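Local atomic coordinates of thermospermine synthase (Medicago truncatula, PDB entry 6BQ6), a protein that probably catalyses the transfer of an aminopropyl group from decarboxylated S-adenosylmethionine to spermidine, yielding the tetraamine thermospermine. Residues 200-205 / 236-241. Residues are numbered along the deposited sequence.
Sequences YELTLK and TLRQVF
How two helices lying on one face of a sheet close the gap between them is well illustrated by 200-205, on helix 197-204, and 236-241, which lies on helix 230-238 and runs on into the turn after it. Residues 200-204 are helical with a wider pi-type turn, Lys205 N bonding Tyr200 O at 2.8 Å. The second segment leaves its helix through a turn in which Val240 N and Phe241 N both reach Leu237 O, each at 3.0 Å, and Phe241 then turns extended. The nearest CA atoms are those of Glu201 and Val240, 6.0 Å apart. Val240 (chi1 t) is the central bump: its CG1 fills the hollow beside the Tyr200–Glu201 backbone, 4.0 Å from Tyr200 CB and 3.9 Å from Glu201 N, with Lys205 CD at 4.1 Å. In return Tyr200, chi1 m, lays its ring against the other helix. Leu237 CD2 sits over one face, 3.6 Å from the ring centroid in a CH-pi contact, while Thr236 CG2 meets the edge, 3.9 Å from Tyr200 CE2. Beyond Val240, Phe241 (chi1 m) sends its ring back towards the first segment, where Leu204 CD2 approaches the edge, 4.2 Å from Phe241 CZ, and Lys205 CD lies 3.9 Å from Phe241 CE1. Lys205 arches past both, its NZ donating to Val240 O at 3.1 Å while also forming a salt bridge with Asp265. Beneath, Tyr200, Leu204 and Leu237 rest on Phe214 of strand 212-220. Such packing of a helix against a neighbouring helix and its following turn, over a mainly parallel sheet, is characteristic of the Rossmann-like catalytic domain of the spermidine/spermine synthases.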
loop_
_atom_site.group_PDB
_atom_site.type_symbol
_atom_site.label_atom_id
_atom_site.label_comp_id
_atom_site.label_asym_id
_atom_site.label_seq_id
_atom_site.Cartn_x
_atom_site.Cartn_y
_atom_site.Cartn_z
ATOM N N TYR B 200 -15.711 25.880 -27.443
ATOM C CA TYR B 200 -16.670 25.116 -28.227
ATOM C C TYR B 200 -17.404 25.997 -29.198
ATOM O O TYR B 200 -17.536 25.625 -30.351
ATOM C CB TYR B 200 -17.672 24.441 -27.326
ATOM C CG TYR B 200 -17.160 23.336 -26.450
ATOM C CD1 TYR B 200 -16.223 22.389 -26.913
ATOM C CD2 TYR B 200 -17.685 23.165 -25.175
ATOM C CE1 TYR B 200 -15.790 21.343 -26.092
ATOM C CE2 TYR B 200 -17.282 22.115 -24.377
ATOM C CZ TYR B 200 -16.328 21.198 -24.840
ATOM O OH TYR B 200 -15.933 20.149 -24.024
ATOM N N GLU B 201 -17.848 27.174 -28.730
ATOM C CA GLU B 201 -18.633 28.087 -29.562
ATOM C C GLU B 201 -17.836 28.757 -30.651
ATOM O O GLU B 201 -18.319 28.847 -31.765
ATOM C CB GLU B 201 -19.319 29.168 -28.708
ATOM C CG GLU B 201 -20.493 29.855 -29.426
ATOM C CD GLU B 201 -21.196 30.871 -28.542
ATOM O OE1 GLU B 201 -22.119 31.564 -29.063
ATOM O OE2 GLU B 201 -20.837 30.957 -27.333
ATOM N N LEU B 202 -16.661 29.254 -30.316
ATOM C CA LEU B 202 -15.917 30.177 -31.167
ATOM C C LEU B 202 -14.791 29.517 -31.898
ATOM O O LEU B 202 -14.324 30.076 -32.874
ATOM C CB LEU B 202 -15.369 31.348 -30.345
ATOM C CG LEU B 202 -16.455 32.167 -29.636
ATOM C CD1 LEU B 202 -15.850 33.356 -28.901
ATOM C CD2 LEU B 202 -17.560 32.633 -30.591
ATOM N N THR B 203 -14.354 28.322 -31.486
ATOM C CA THR B 203 -13.217 27.643 -32.138
ATOM C C THR B 203 -13.650 26.341 -32.761
ATOM O O THR B 203 -13.378 26.079 -33.922
ATOM C CB THR B 203 -11.996 27.447 -31.177
ATOM O OG1 THR B 203 -11.498 28.722 -30.689
ATOM C CG2 THR B 203 -10.882 26.659 -31.833
ATOM N N LEU B 204 -14.312 25.496 -31.977
ATOM C CA LEU B 204 -14.628 24.138 -32.451
ATOM C C LEU B 204 -15.821 24.132 -33.417
ATOM O O LEU B 204 -15.764 23.560 -34.524
ATOM C CB LEU B 204 -14.920 23.238 -31.248
ATOM C CG LEU B 204 -14.932 21.731 -31.638
ATOM C CD1 LEU B 204 -14.155 20.877 -30.659
ATOM C CD2 LEU B 204 -16.355 21.288 -31.775
ATOM N N LYS B 205 -16.938 24.705 -32.981
ATOM C CA LYS B 205 -18.165 24.682 -33.812
ATOM C C LYS B 205 -17.954 25.213 -35.222
ATOM O O LYS B 205 -18.389 24.557 -36.186
ATOM C CB LYS B 205 -19.327 25.367 -33.082
ATOM C CG LYS B 205 -20.701 25.077 -33.663
ATOM C CD LYS B 205 -21.818 25.321 -32.638
ATOM C CE LYS B 205 -22.930 26.136 -33.236
ATOM N NZ LYS B 205 -24.145 26.139 -32.369
ATOM N N THR B 236 -21.770 22.330 -19.983
ATOM C CA THR B 236 -21.045 23.269 -20.832
ATOM C C THR B 236 -21.468 23.049 -22.272
ATOM O O THR B 236 -21.835 23.995 -22.995
ATOM C CB THR B 236 -19.535 23.167 -20.620
ATOM O OG1 THR B 236 -19.226 23.388 -19.228
ATOM C CG2 THR B 236 -18.798 24.184 -21.460
ATOM N N LEU B 237 -21.493 21.782 -22.714
ATOM C CA LEU B 237 -21.948 21.497 -24.071
ATOM C C LEU B 237 -23.412 21.876 -24.327
ATOM O O LEU B 237 -23.744 22.281 -25.432
ATOM C CB LEU B 237 -21.687 20.036 -24.435
ATOM C CG LEU B 237 -20.220 19.695 -24.670
ATOM C CD1 LEU B 237 -19.981 18.193 -24.614
ATOM C CD2 LEU B 237 -19.733 20.264 -25.970
ATOM N N ARG B 238 -24.276 21.758 -23.313
ATOM C CA ARG B 238 -25.694 22.096 -23.446
ATOM C C ARG B 238 -25.853 23.602 -23.722
ATOM O O ARG B 238 -26.842 24.060 -24.333
ATOM C CB ARG B 238 -26.421 21.671 -22.141
ATOM C CG ARG B 238 -27.907 21.861 -22.151
ATOM C CD ARG B 238 -28.583 21.072 -21.023
ATOM N NE ARG B 238 -28.071 21.367 -19.672
ATOM C CZ ARG B 238 -28.742 21.109 -18.537
ATOM N NH1 ARG B 238 -28.218 21.367 -17.342
ATOM N NH2 ARG B 238 -29.958 20.587 -18.606
ATOM N N GLN B 239 -24.856 24.378 -23.347
ATOM C CA GLN B 239 -24.902 25.841 -23.646
ATOM C C GLN B 239 -24.571 26.191 -25.091
ATOM O O GLN B 239 -24.703 27.354 -25.500
ATOM C CB GLN B 239 -23.892 26.616 -22.777
ATOM C CG GLN B 239 -23.951 26.378 -21.285
ATOM C CD GLN B 239 -25.349 26.402 -20.743
ATOM O OE1 GLN B 239 -26.100 27.367 -20.985
ATOM N NE2 GLN B 239 -25.732 25.366 -20.007
ATOM N N VAL B 240 -24.013 25.251 -25.845
ATOM C CA VAL B 240 -23.481 25.518 -27.159
ATOM C C VAL B 240 -24.213 24.778 -28.271
ATOM O O VAL B 240 -24.377 25.312 -29.348
ATOM C CB VAL B 240 -21.981 25.152 -27.211
ATOM C CG1 VAL B 240 -21.354 25.403 -28.579
ATOM C CG2 VAL B 240 -21.213 25.897 -26.111
ATOM N N PHE B 241 -24.513 23.498 -28.069
ATOM C CA PHE B 241 -25.132 22.675 -29.097
ATOM C C PHE B 241 -26.559 22.329 -28.725
ATOM O O PHE B 241 -26.887 22.210 -27.530
ATOM C CB PHE B 241 -24.371 21.328 -29.202
ATOM C CG PHE B 241 -22.986 21.448 -29.763
ATOM C CD1 PHE B 241 -22.784 21.438 -31.131
ATOM C CD2 PHE B 241 -21.893 21.569 -28.933
ATOM C CE1 PHE B 241 -21.506 21.557 -31.656
ATOM C CE2 PHE B 241 -20.630 21.669 -29.438
ATOM C CZ PHE B 241 -20.424 21.660 -30.807
#